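Local coordinates for acinetobacter secreted protease CpaA (Acinetobacter nosocomialis M2, PDB 6O38), which probably acts as a secreted zinc metalloprotease that binds the chaperone CpaB and is exported by the type II secretion system, at residues P162-L167 / D232-I237; E187-Q192 / N207-E212; Y373-L378 / Q566-Y571; E410-R415 / I532-S537. One frame throughout, in Å; residues are numbered along the deposited sequence.

Interaction 1. Residues P162-L167 / D232-I237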
# COMPACT_ATOMS: atom_id res chain seq x y z
N PRO A 162 -7.26 20.08 -9.90
CA PRO A 162 -7.78 21.41 -9.52
C PRO A 162 -8.67 21.36 -8.27
O PRO A 162 -9.86 21.66 -8.31
CB PRO A 162 -8.55 21.83 -10.77
CG PRO A 162 -9.04 20.55 -11.35
CD PRO A 162 -7.99 19.51 -11.05
N SER A 163 -8.07 20.97 -7.15
CA SER A 163 -8.81 20.85 -5.90
C SER A 163 -9.03 22.24 -5.29
O SER A 163 -8.60 23.26 -5.81
CB SER A 163 -8.07 19.93 -4.93
OG SER A 163 -7.88 18.65 -5.51
N SER A 164 -9.73 22.26 -4.15
CA SER A 164 -10.11 23.51 -3.48
C SER A 164 -8.95 24.01 -2.62
O SER A 164 -9.03 24.09 -1.39
CB SER A 164 -11.37 23.30 -2.66
OG SER A 164 -12.42 22.79 -3.45
N PHE A 165 -7.86 24.37 -3.29
CA PHE A 165 -6.65 24.83 -2.60
C PHE A 165 -6.81 26.30 -2.20
O PHE A 165 -6.15 27.21 -2.71
CB PHE A 165 -5.42 24.64 -3.48
CG PHE A 165 -5.02 23.20 -3.65
CD1 PHE A 165 -4.46 22.49 -2.60
CD2 PHE A 165 -5.20 22.55 -4.87
CE1 PHE A 165 -4.09 21.17 -2.76
CE2 PHE A 165 -4.83 21.23 -5.03
CZ PHE A 165 -4.27 20.54 -3.97
N THR A 166 -7.73 26.53 -1.26
CA THR A 166 -7.91 27.85 -0.69
C THR A 166 -7.10 27.97 0.59
O THR A 166 -6.90 27.00 1.32
CB THR A 166 -9.39 28.12 -0.39
OG1 THR A 166 -9.95 27.01 0.33
CG2 THR A 166 -10.16 28.31 -1.69
N LEU A 167 -6.63 29.19 0.86
CA LEU A 167 -5.71 29.45 1.96
C LEU A 167 -6.34 30.46 2.92
O LEU A 167 -6.46 31.64 2.58
CB LEU A 167 -4.37 29.97 1.43
CG LEU A 167 -3.54 28.99 0.60
CD1 LEU A 167 -2.62 29.74 -0.34
CD2 LEU A 167 -2.75 28.07 1.52
N ASP A 232 -12.36 18.93 -8.19
CA ASP A 232 -11.80 17.63 -8.53
C ASP A 232 -10.83 17.15 -7.46
O ASP A 232 -9.90 17.87 -7.08
CB ASP A 232 -11.10 17.70 -9.89
CG ASP A 232 -11.01 16.35 -10.57
OD1 ASP A 232 -11.67 15.40 -10.11
OD2 ASP A 232 -10.27 16.24 -11.58
N ARG A 233 -11.08 15.94 -6.95
CA ARG A 233 -10.22 15.23 -6.00
C ARG A 233 -10.27 15.82 -4.60
O ARG A 233 -9.38 15.54 -3.78
CB ARG A 233 -8.77 15.15 -6.49
CG ARG A 233 -8.43 13.86 -7.22
CD ARG A 233 -9.40 13.59 -8.36
NE ARG A 233 -9.07 12.36 -9.08
CZ ARG A 233 -9.55 12.05 -10.28
NH1 ARG A 233 -10.40 12.87 -10.89
NH2 ARG A 233 -9.19 10.92 -10.87
N ASP A 234 -11.27 16.64 -4.28
CA ASP A 234 -11.50 17.00 -2.89
C ASP A 234 -11.88 15.75 -2.10
O ASP A 234 -12.53 14.84 -2.62
CB ASP A 234 -12.60 18.06 -2.77
CG ASP A 234 -12.15 19.42 -3.24
OD1 ASP A 234 -10.92 19.67 -3.27
OD2 ASP A 234 -13.01 20.26 -3.57
N ARG A 235 -11.47 15.71 -0.84
CA ARG A 235 -11.66 14.52 -0.02
C ARG A 235 -12.39 14.86 1.28
O ARG A 235 -12.17 15.92 1.87
CB ARG A 235 -10.32 13.86 0.30
CG ARG A 235 -9.69 13.15 -0.89
CD ARG A 235 -8.51 12.29 -0.48
NE ARG A 235 -7.93 11.61 -1.63
CZ ARG A 235 -7.18 10.51 -1.54
NH1 ARG A 235 -6.92 9.97 -0.36
NH2 ARG A 235 -6.68 9.96 -2.64
N ILE A 236 -13.25 13.95 1.70
CA ILE A 236 -13.97 14.05 2.96
C ILE A 236 -13.72 12.78 3.75
O ILE A 236 -14.01 11.68 3.26
CB ILE A 236 -15.48 14.27 2.76
CG1 ILE A 236 -15.75 15.65 2.15
CG2 ILE A 236 -16.23 14.11 4.08
CD1 ILE A 236 -17.22 15.93 1.92
N ILE A 237 -13.18 12.92 4.96
CA ILE A 237 -13.00 11.81 5.89
C ILE A 237 -14.06 11.94 6.98
O ILE A 237 -14.23 13.02 7.56
CB ILE A 237 -11.59 11.79 6.49
CG1 ILE A 237 -10.55 11.55 5.39
CG2 ILE A 237 -11.48 10.72 7.56
CD1 ILE A 237 -9.12 11.64 5.87
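Ser-163 and Asp-232 bring the two loops together with their CA atoms 5.1 Å apart, and across this approach no backbone group of one segment bonds to a backbone group of the other; each bond uses at least one side chain. The carboxylate of Asp-234 does most of the gripping. Its OD1 offers the syn lone pair to the backbone N of Ser-164, at 3.0 Å and with an N-H...O angle of 165°. Its OD2 takes the hydroxyl OG of the same serine at 2.6 Å, again on the syn side but somewhat out of the carboxylate plane, so that one residue engages both oxygens. Asp-234 CG stands anti to its own carbonyl carbon (chi1 -72°), which puts CG on the side of Ser-164, the centre of an inverse gamma turn. Just outside, Asn-231 completes the network: its ND2 bonds to Ser-164 OG and its N to Asp-234 OD2. One residue back, Ser-163 OG donates to Asp-232 O at 2.7 Å, lying in the carbonyl plane. Pro-162 adds the apolar part, with CD 3.8 Å from Asp-232 CB. The Asp-232 carboxylate itself turns to Arg-233, whose NH1 forms a salt bridge with OD1, which also accepts from Ser-273 N. Both loops run into strands, 166-167 and 235-240, and the whole is a polar loop-to-loop junction between successive StcE-type beta-sandwich domains.

Interaction 2. Residues E187-Q192 / N207-E212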
# COMPACT_ATOMS: atom_id res chain seq x y z
N GLU A 187 1.58 16.33 -1.29
CA GLU A 187 2.17 15.29 -0.45
C GLU A 187 1.62 15.28 0.97
O GLU A 187 1.59 14.21 1.59
CB GLU A 187 3.69 15.44 -0.39
CG GLU A 187 4.41 15.15 -1.71
CD GLU A 187 4.35 13.69 -2.11
OE1 GLU A 187 4.74 13.37 -3.25
OE2 GLU A 187 3.92 12.85 -1.29
N TYR A 188 1.19 16.42 1.49
CA TYR A 188 0.53 16.48 2.78
C TYR A 188 -0.46 17.64 2.78
O TYR A 188 -0.10 18.76 2.40
CB TYR A 188 1.54 16.65 3.92
CG TYR A 188 0.89 16.84 5.28
CD1 TYR A 188 0.40 15.76 5.99
CD2 TYR A 188 0.76 18.11 5.84
CE1 TYR A 188 -0.20 15.92 7.22
CE2 TYR A 188 0.16 18.28 7.07
CZ TYR A 188 -0.32 17.19 7.76
OH TYR A 188 -0.92 17.36 8.99
N ILE A 189 -1.69 17.36 3.21
CA ILE A 189 -2.74 18.37 3.30
C ILE A 189 -3.22 18.41 4.74
O ILE A 189 -3.72 17.41 5.26
CB ILE A 189 -3.91 18.06 2.35
CG1 ILE A 189 -3.41 17.93 0.91
CG2 ILE A 189 -4.98 19.13 2.46
CD1 ILE A 189 -2.91 19.23 0.32
N LYS A 190 -3.06 19.56 5.38
CA LYS A 190 -3.56 19.73 6.74
C LYS A 190 -5.08 19.73 6.72
O LYS A 190 -5.68 20.59 6.06
CB LYS A 190 -3.02 21.02 7.35
CG LYS A 190 -3.62 21.35 8.71
CD LYS A 190 -2.87 22.50 9.37
CE LYS A 190 -3.53 22.92 10.67
NZ LYS A 190 -2.94 24.18 11.21
N PRO A 191 -5.74 18.80 7.40
CA PRO A 191 -7.19 18.67 7.25
C PRO A 191 -7.94 19.80 7.94
O PRO A 191 -7.52 20.33 8.98
CB PRO A 191 -7.49 17.33 7.92
CG PRO A 191 -6.42 17.19 8.95
CD PRO A 191 -5.19 17.79 8.32
N GLN A 192 -9.07 20.18 7.34
CA GLN A 192 -10.04 21.05 7.99
C GLN A 192 -10.96 20.19 8.84
O GLN A 192 -11.72 19.37 8.30
CB GLN A 192 -10.84 21.84 6.95
CG GLN A 192 -11.83 22.82 7.57
CD GLN A 192 -12.80 23.40 6.56
OE1 GLN A 192 -12.63 23.23 5.35
NE2 GLN A 192 -13.83 24.08 7.05
N ASN A 207 -14.63 23.37 1.72
CA ASN A 207 -13.84 24.59 1.76
C ASN A 207 -12.35 24.36 1.56
O ASN A 207 -11.59 25.33 1.47
CB ASN A 207 -14.06 25.33 3.09
CG ASN A 207 -14.06 26.84 2.93
OD1 ASN A 207 -13.94 27.36 1.82
ND2 ASN A 207 -14.20 27.55 4.05
N SER A 208 -11.91 23.11 1.48
CA SER A 208 -10.49 22.78 1.43
C SER A 208 -10.35 21.41 0.77
O SER A 208 -11.35 20.69 0.61
CB SER A 208 -9.88 22.78 2.85
OG SER A 208 -10.29 21.64 3.59
N PRO A 209 -9.13 21.02 0.37
CA PRO A 209 -8.98 19.72 -0.30
C PRO A 209 -9.21 18.53 0.60
O PRO A 209 -9.40 17.42 0.09
CB PRO A 209 -7.53 19.75 -0.81
CG PRO A 209 -7.12 21.18 -0.76
CD PRO A 209 -7.87 21.78 0.37
N LEU A 210 -9.22 18.71 1.92
CA LEU A 210 -9.40 17.60 2.86
C LEU A 210 -10.24 18.08 4.03
O LEU A 210 -9.77 18.87 4.85
CB LEU A 210 -8.05 17.06 3.34
CG LEU A 210 -8.10 15.87 4.29
CD1 LEU A 210 -8.88 14.72 3.66
CD2 LEU A 210 -6.70 15.42 4.67
N THR A 211 -11.48 17.61 4.10
CA THR A 211 -12.39 17.92 5.20
C THR A 211 -12.55 16.68 6.07
O THR A 211 -12.76 15.57 5.56
CB THR A 211 -13.75 18.37 4.67
OG1 THR A 211 -13.57 19.38 3.67
CG2 THR A 211 -14.60 18.94 5.80
N GLU A 212 -12.44 16.86 7.39
CA GLU A 212 -12.48 15.76 8.34
C GLU A 212 -13.64 16.00 9.31
O GLU A 212 -13.62 16.97 10.07
CB GLU A 212 -11.15 15.64 9.08
CG GLU A 212 -11.08 14.51 10.09
CD GLU A 212 -9.68 14.30 10.63
OE1 GLU A 212 -9.49 14.41 11.86
OE2 GLU A 212 -8.76 14.04 9.82
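Ile-189 and Leu-210 form the apolar centre of a parallel pairing of strand 183-195 with strand 210-215, bridged at Gln-192 and Thr-211, in the StcE-type beta-sandwich part of the chain. Ile-189 CG2 sits 3.8 Å from Leu-210 CB and also reaches the CB of Pro-209, whose ring it crosses at about a right angle. Phe-165 and Tyr-173 pack on this same Ile-189 and Pro-209 pair. Leu-210 continues the apolar contact: CG, anti to the backbone N (chi1 -178°), itself lies beside Pro-191, and the CD2 branch is 3.9 Å from Pro-191 CB. Further out, Glu-212 lies beside Pro-191, pointing the same way, and its OE2 meets the ring carbons while OE1 makes a salt bridge to Lys-239. At the polar edge Gln-192 bonds in both directions, as one residue does in a parallel ladder. Its N donates to Leu-210 O at 2.9 Å with an N-H...O angle of 167°, and its O accepts from Glu-212 N at 2.8 Å. The CA atoms of Pro-191 and Thr-211 add C-H...O contacts to these same two carbonyls. Beyond them the extended Gln-192 side chain ends with OE1 3.4 Å from Asn-207 CB.

Interaction 3. Residues Y373-L378 / Q566-Y571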
# COMPACT_ATOMS: atom_id res chain seq x y z
N TYR A 373 -14.18 -16.51 -9.12
CA TYR A 373 -13.98 -17.88 -9.57
C TYR A 373 -12.62 -18.37 -9.09
O TYR A 373 -11.63 -17.65 -9.17
CB TYR A 373 -14.07 -17.98 -11.10
CG TYR A 373 -15.33 -17.37 -11.67
CD1 TYR A 373 -16.53 -18.07 -11.67
CD2 TYR A 373 -15.32 -16.09 -12.21
CE1 TYR A 373 -17.68 -17.52 -12.18
CE2 TYR A 373 -16.47 -15.53 -12.73
CZ TYR A 373 -17.65 -16.25 -12.71
OH TYR A 373 -18.80 -15.69 -13.23
N THR A 374 -12.58 -19.61 -8.61
CA THR A 374 -11.37 -20.17 -8.02
C THR A 374 -10.54 -20.84 -9.11
O THR A 374 -11.01 -21.77 -9.77
CB THR A 374 -11.72 -21.17 -6.92
OG1 THR A 374 -12.47 -20.51 -5.89
CG2 THR A 374 -10.45 -21.76 -6.32
N ILE A 375 -9.31 -20.38 -9.27
CA ILE A 375 -8.36 -20.96 -10.22
C ILE A 375 -7.37 -21.80 -9.43
O ILE A 375 -6.55 -21.27 -8.68
CB ILE A 375 -7.65 -19.87 -11.04
CG1 ILE A 375 -8.67 -19.05 -11.83
CG2 ILE A 375 -6.62 -20.50 -11.98
CD1 ILE A 375 -8.05 -17.92 -12.63
N ASP A 376 -7.45 -23.12 -9.60
CA ASP A 376 -6.57 -24.03 -8.87
C ASP A 376 -5.20 -24.06 -9.53
O ASP A 376 -5.09 -24.19 -10.75
CB ASP A 376 -7.17 -25.44 -8.84
CG ASP A 376 -8.37 -25.54 -7.91
OD1 ASP A 376 -8.52 -24.66 -7.03
OD2 ASP A 376 -9.16 -26.50 -8.05
N MSE A 377 -4.16 -23.92 -8.72
CA MSE A 377 -2.79 -23.85 -9.23
C MSE A 377 -1.90 -24.96 -8.69
O MSE A 377 -2.01 -25.35 -7.52
CB MSE A 377 -2.18 -22.49 -8.91
CG MSE A 377 -2.88 -21.30 -9.55
SE MSE A 377 -2.60 -21.20 -11.48
CE MSE A 377 -0.67 -20.94 -11.49
N LEU A 378 -1.02 -25.47 -9.54
CA LEU A 378 -0.00 -26.43 -9.15
C LEU A 378 1.34 -25.71 -9.03
O LEU A 378 1.81 -25.13 -10.01
CB LEU A 378 0.09 -27.58 -10.16
CG LEU A 378 1.31 -28.49 -10.03
CD1 LEU A 378 1.32 -29.21 -8.69
CD2 LEU A 378 1.36 -29.49 -11.18
N GLN A 566 -13.55 -17.26 -15.28
CA GLN A 566 -14.37 -18.46 -15.13
C GLN A 566 -13.95 -19.54 -16.11
O GLN A 566 -13.90 -20.72 -15.75
CB GLN A 566 -15.84 -18.11 -15.30
CG GLN A 566 -16.74 -19.33 -15.41
CD GLN A 566 -18.20 -18.98 -15.65
OE1 GLN A 566 -18.52 -18.31 -16.63
NE2 GLN A 566 -19.07 -19.43 -14.77
N LYS A 567 -13.66 -19.16 -17.36
CA LYS A 567 -13.22 -20.14 -18.35
C LYS A 567 -11.95 -20.86 -17.90
O LYS A 567 -11.84 -22.08 -18.06
CB LYS A 567 -13.01 -19.44 -19.70
CG LYS A 567 -11.93 -20.05 -20.57
CD LYS A 567 -11.63 -19.15 -21.76
CE LYS A 567 -10.13 -19.04 -22.01
NZ LYS A 567 -9.81 -17.92 -22.93
N ILE A 568 -11.00 -20.12 -17.33
CA ILE A 568 -9.77 -20.74 -16.85
C ILE A 568 -10.05 -21.60 -15.63
O ILE A 568 -9.48 -22.69 -15.47
CB ILE A 568 -8.71 -19.66 -16.56
CG1 ILE A 568 -8.23 -19.03 -17.87
CG2 ILE A 568 -7.53 -20.25 -15.80
CD1 ILE A 568 -7.38 -17.80 -17.68
N SER A 569 -10.94 -21.15 -14.75
CA SER A 569 -11.28 -21.91 -13.55
C SER A 569 -11.91 -23.26 -13.87
O SER A 569 -11.95 -24.13 -13.01
CB SER A 569 -12.22 -21.10 -12.66
OG SER A 569 -13.50 -20.96 -13.26
N LEU A 570 -12.40 -23.44 -15.10
CA LEU A 570 -13.05 -24.67 -15.51
C LEU A 570 -12.17 -25.54 -16.40
O LEU A 570 -12.68 -26.47 -17.03
CB LEU A 570 -14.37 -24.36 -16.22
CG LEU A 570 -15.43 -23.65 -15.37
CD1 LEU A 570 -16.71 -23.45 -16.17
CD2 LEU A 570 -15.71 -24.44 -14.10
N TYR A 571 -10.87 -25.24 -16.49
CA TYR A 571 -9.97 -26.09 -17.25
C TYR A 571 -9.94 -27.51 -16.68
O TYR A 571 -9.97 -28.49 -17.44
CB TYR A 571 -8.56 -25.50 -17.27
CG TYR A 571 -8.38 -24.34 -18.23
CD1 TYR A 571 -9.31 -24.09 -19.22
CD2 TYR A 571 -7.27 -23.51 -18.14
CE1 TYR A 571 -9.14 -23.03 -20.10
CE2 TYR A 571 -7.09 -22.46 -19.02
CZ TYR A 571 -8.03 -22.22 -20.00
OH TYR A 571 -7.86 -21.17 -20.87
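Gln-566 lays its side chain over the ring of Tyr-373, and each of its carbons, like NE2, has a place there. CB comes first: it stands 3.4 Å from the ring centroid, only 2° off the normal, a CH-pi contact at the middle of the face. CG is anti to the backbone N (chi1 169°), and the extended chain beyond it passes over the CE1 side of the ring. CG and CD both approach CE1, CD at 3.8 Å. At the tip NE2 also approaches CE1, at 3.5 Å, with the amide plane inclined 39° to the ring, so the amide is not stacked flat. Near the end of helix 557-569, Ser-569 CB rests 3.2 Å from Thr-374 O, and its OG lies near Tyr-373 CB while hydrogen-bonding back to Gln-566 O. An aliphatic pair adds to the contact: Ile-375 CG2 meets Ile-568 CG2 at 3.9 Å, and Leu-504 of helix 496-504, the helix bearing zinc ligands His-498 and His-502, touches both isoleucines. Tyr-373 and Ile-375 pair through their backbones with Tyr-417, and Ile-375 with Arg-419, of strand 416-425. No hydrogen bond crosses between the two segments, so their contact is van der Waals and CH-pi in character; helix 557-569 has polar ties at other points, such as Asn-562 OD1 to Arg-415 N.

Interaction 4. Residues E410-R415 / I532-S537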
# COMPACT_ATOMS: atom_id res chain seq x y z
N GLU A 410 -8.34 -8.86 -5.29
CA GLU A 410 -9.44 -8.39 -4.46
C GLU A 410 -9.51 -6.87 -4.42
O GLU A 410 -10.60 -6.29 -4.39
CB GLU A 410 -9.31 -8.97 -3.05
CG GLU A 410 -10.52 -8.73 -2.16
CD GLU A 410 -10.46 -9.54 -0.88
OE1 GLU A 410 -10.49 -10.79 -0.96
OE2 GLU A 410 -10.39 -8.93 0.21
N ASN A 411 -8.35 -6.21 -4.41
CA ASN A 411 -8.33 -4.75 -4.45
C ASN A 411 -8.86 -4.20 -5.77
O ASN A 411 -9.30 -3.05 -5.81
CB ASN A 411 -6.91 -4.23 -4.22
CG ASN A 411 -6.45 -4.41 -2.78
OD1 ASN A 411 -7.26 -4.50 -1.86
ND2 ASN A 411 -5.14 -4.45 -2.58
N SER A 412 -8.83 -5.00 -6.83
CA SER A 412 -9.17 -4.54 -8.17
C SER A 412 -10.57 -4.97 -8.61
O SER A 412 -10.94 -4.72 -9.76
CB SER A 412 -8.14 -5.05 -9.18
OG SER A 412 -6.85 -4.55 -8.88
N ASN A 413 -11.34 -5.61 -7.72
CA ASN A 413 -12.62 -6.21 -8.08
C ASN A 413 -12.46 -7.23 -9.20
O ASN A 413 -13.37 -7.43 -10.01
CB ASN A 413 -13.66 -5.15 -8.46
CG ASN A 413 -13.89 -4.14 -7.35
OD1 ASN A 413 -14.05 -4.49 -6.19
ND2 ASN A 413 -13.90 -2.86 -7.72
N ALA A 414 -11.31 -7.88 -9.26
CA ALA A 414 -11.08 -8.97 -10.21
C ALA A 414 -11.74 -10.23 -9.69
O ALA A 414 -11.53 -10.63 -8.54
CB ALA A 414 -9.59 -9.19 -10.42
N ARG A 415 -12.55 -10.87 -10.53
CA ARG A 415 -13.39 -11.99 -10.10
C ARG A 415 -12.62 -13.31 -10.19
O ARG A 415 -13.02 -14.26 -10.87
CB ARG A 415 -14.67 -12.04 -10.93
CG ARG A 415 -15.53 -10.80 -10.82
CD ARG A 415 -16.95 -11.07 -11.29
NE ARG A 415 -17.74 -9.85 -11.39
CZ ARG A 415 -17.83 -9.11 -12.50
NH1 ARG A 415 -17.18 -9.48 -13.60
NH2 ARG A 415 -18.58 -8.02 -12.50
N ILE A 532 2.09 -1.03 -7.34
CA ILE A 532 0.92 -0.87 -6.49
C ILE A 532 0.06 -2.11 -6.64
O ILE A 532 0.11 -2.81 -7.66
CB ILE A 532 0.11 0.41 -6.81
CG1 ILE A 532 -0.44 0.36 -8.24
CG2 ILE A 532 0.95 1.66 -6.60
CD1 ILE A 532 -1.35 1.51 -8.58
N ASN A 533 -0.74 -2.39 -5.61
CA ASN A 533 -1.49 -3.65 -5.53
C ASN A 533 -2.83 -3.54 -6.27
O ASN A 533 -3.91 -3.64 -5.69
CB ASN A 533 -1.70 -4.04 -4.07
CG ASN A 533 -0.39 -4.17 -3.32
OD1 ASN A 533 0.64 -4.53 -3.88
ND2 ASN A 533 -0.43 -3.87 -2.02
N PHE A 534 -2.74 -3.32 -7.58
CA PHE A 534 -3.93 -3.20 -8.41
C PHE A 534 -3.65 -3.74 -9.81
O PHE A 534 -2.53 -3.66 -10.31
CB PHE A 534 -4.41 -1.75 -8.53
CG PHE A 534 -4.90 -1.16 -7.23
CD1 PHE A 534 -6.20 -1.38 -6.80
CD2 PHE A 534 -4.06 -0.37 -6.46
CE1 PHE A 534 -6.65 -0.83 -5.62
CE2 PHE A 534 -4.51 0.18 -5.28
CZ PHE A 534 -5.80 -0.05 -4.85
N TYR A 535 -4.70 -4.30 -10.42
CA TYR A 535 -4.77 -4.42 -11.86
C TYR A 535 -5.49 -3.19 -12.41
O TYR A 535 -6.33 -2.59 -11.74
CB TYR A 535 -5.51 -5.69 -12.28
CG TYR A 535 -4.78 -6.97 -11.94
CD1 TYR A 535 -3.72 -7.42 -12.71
CD2 TYR A 535 -5.16 -7.74 -10.85
CE1 TYR A 535 -3.05 -8.60 -12.41
CE2 TYR A 535 -4.50 -8.92 -10.53
CZ TYR A 535 -3.45 -9.34 -11.32
OH TYR A 535 -2.79 -10.51 -11.02
N SER A 536 -5.15 -2.81 -13.64
CA SER A 536 -5.63 -1.55 -14.18
C SER A 536 -7.13 -1.61 -14.45
O SER A 536 -7.67 -2.63 -14.88
CB SER A 536 -4.88 -1.18 -15.46
OG SER A 536 -5.23 -2.05 -16.53
N SER A 537 -7.81 -0.49 -14.17
CA SER A 537 -9.25 -0.36 -14.37
C SER A 537 -9.65 1.11 -14.26
O SER A 537 -9.18 1.82 -13.37
CB SER A 537 -10.02 -1.19 -13.34
OG SER A 537 -11.41 -0.91 -13.41
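Ser-412 and Tyr-535 are joined by a hydrogen bond: the backbone N of Tyr-535 donates to Ser-412 OG at 2.7 Å, with an N-H...O angle of 156°. The hydroxyl is used twice, since OG also bonds to Thr-408 O in the last turn of helix 391-411; a carbonyl can only accept, so the serine proton goes there and a lone pair is left for Tyr-535. OG stands anti to the carbonyl carbon of Ser-412 (chi1 -61°), which places it within reach of both partners. A second, weak bond runs from Asn-411 ND2 to Asn-533 O at 3.4 Å, and Asn-411 CB lies equally close to that carbonyl. The two asparagine side chains lie side by side, pointing the same way, with their amide planes 22° apart. The amide of Asn-533 has its own partner, OD1 accepting from Arg-497 NH1, and Tyr-535 OH bonds to Arg-497 O. Asn-411 O meets the edge of the Phe-534 ring, 3.5 Å from CE1, while Asn-411 CB touches that same ring carbon. Asn-413, the first residue to leave helical torsions, has a positive phi in a Schellman motif. Gln-125 of the chaperone CpaB packs on Asn-411, and Asn-149 of CpaB on Asn-533. Here the chemistry implies one well-satisfied serine hydroxyl tying the helix end to the loop 532-537, with the weaker amide bond beside it at the chaperone-facing side.

How the interactions relate
The four contacts fall into two touching pairs. Interactions 1 and 2 have centres 7 Å apart and share the join between strands 210-215 and 235-240, where Ile-237 N lies 2.8 Å from Thr-211 O and Arg-235 N equally close to Pro-209 O, both probable hydrogen bonds. Interactions 3 and 4, centres 18 Å apart, meet where Tyr-373 N approaches Arg-415 O at 3.1 Å; along the chain, interaction 4 falls between the two segments of interaction 3. The pairs do not touch: the centres of interactions 1 and 3 are 43 Å apart, but interactions 1 and 4 come to about 9 Å between nearest atoms. In interaction 4 the Tyr-535 side chain is about 11 Å from the zinc ion bound by His-498, His-502 and His-508.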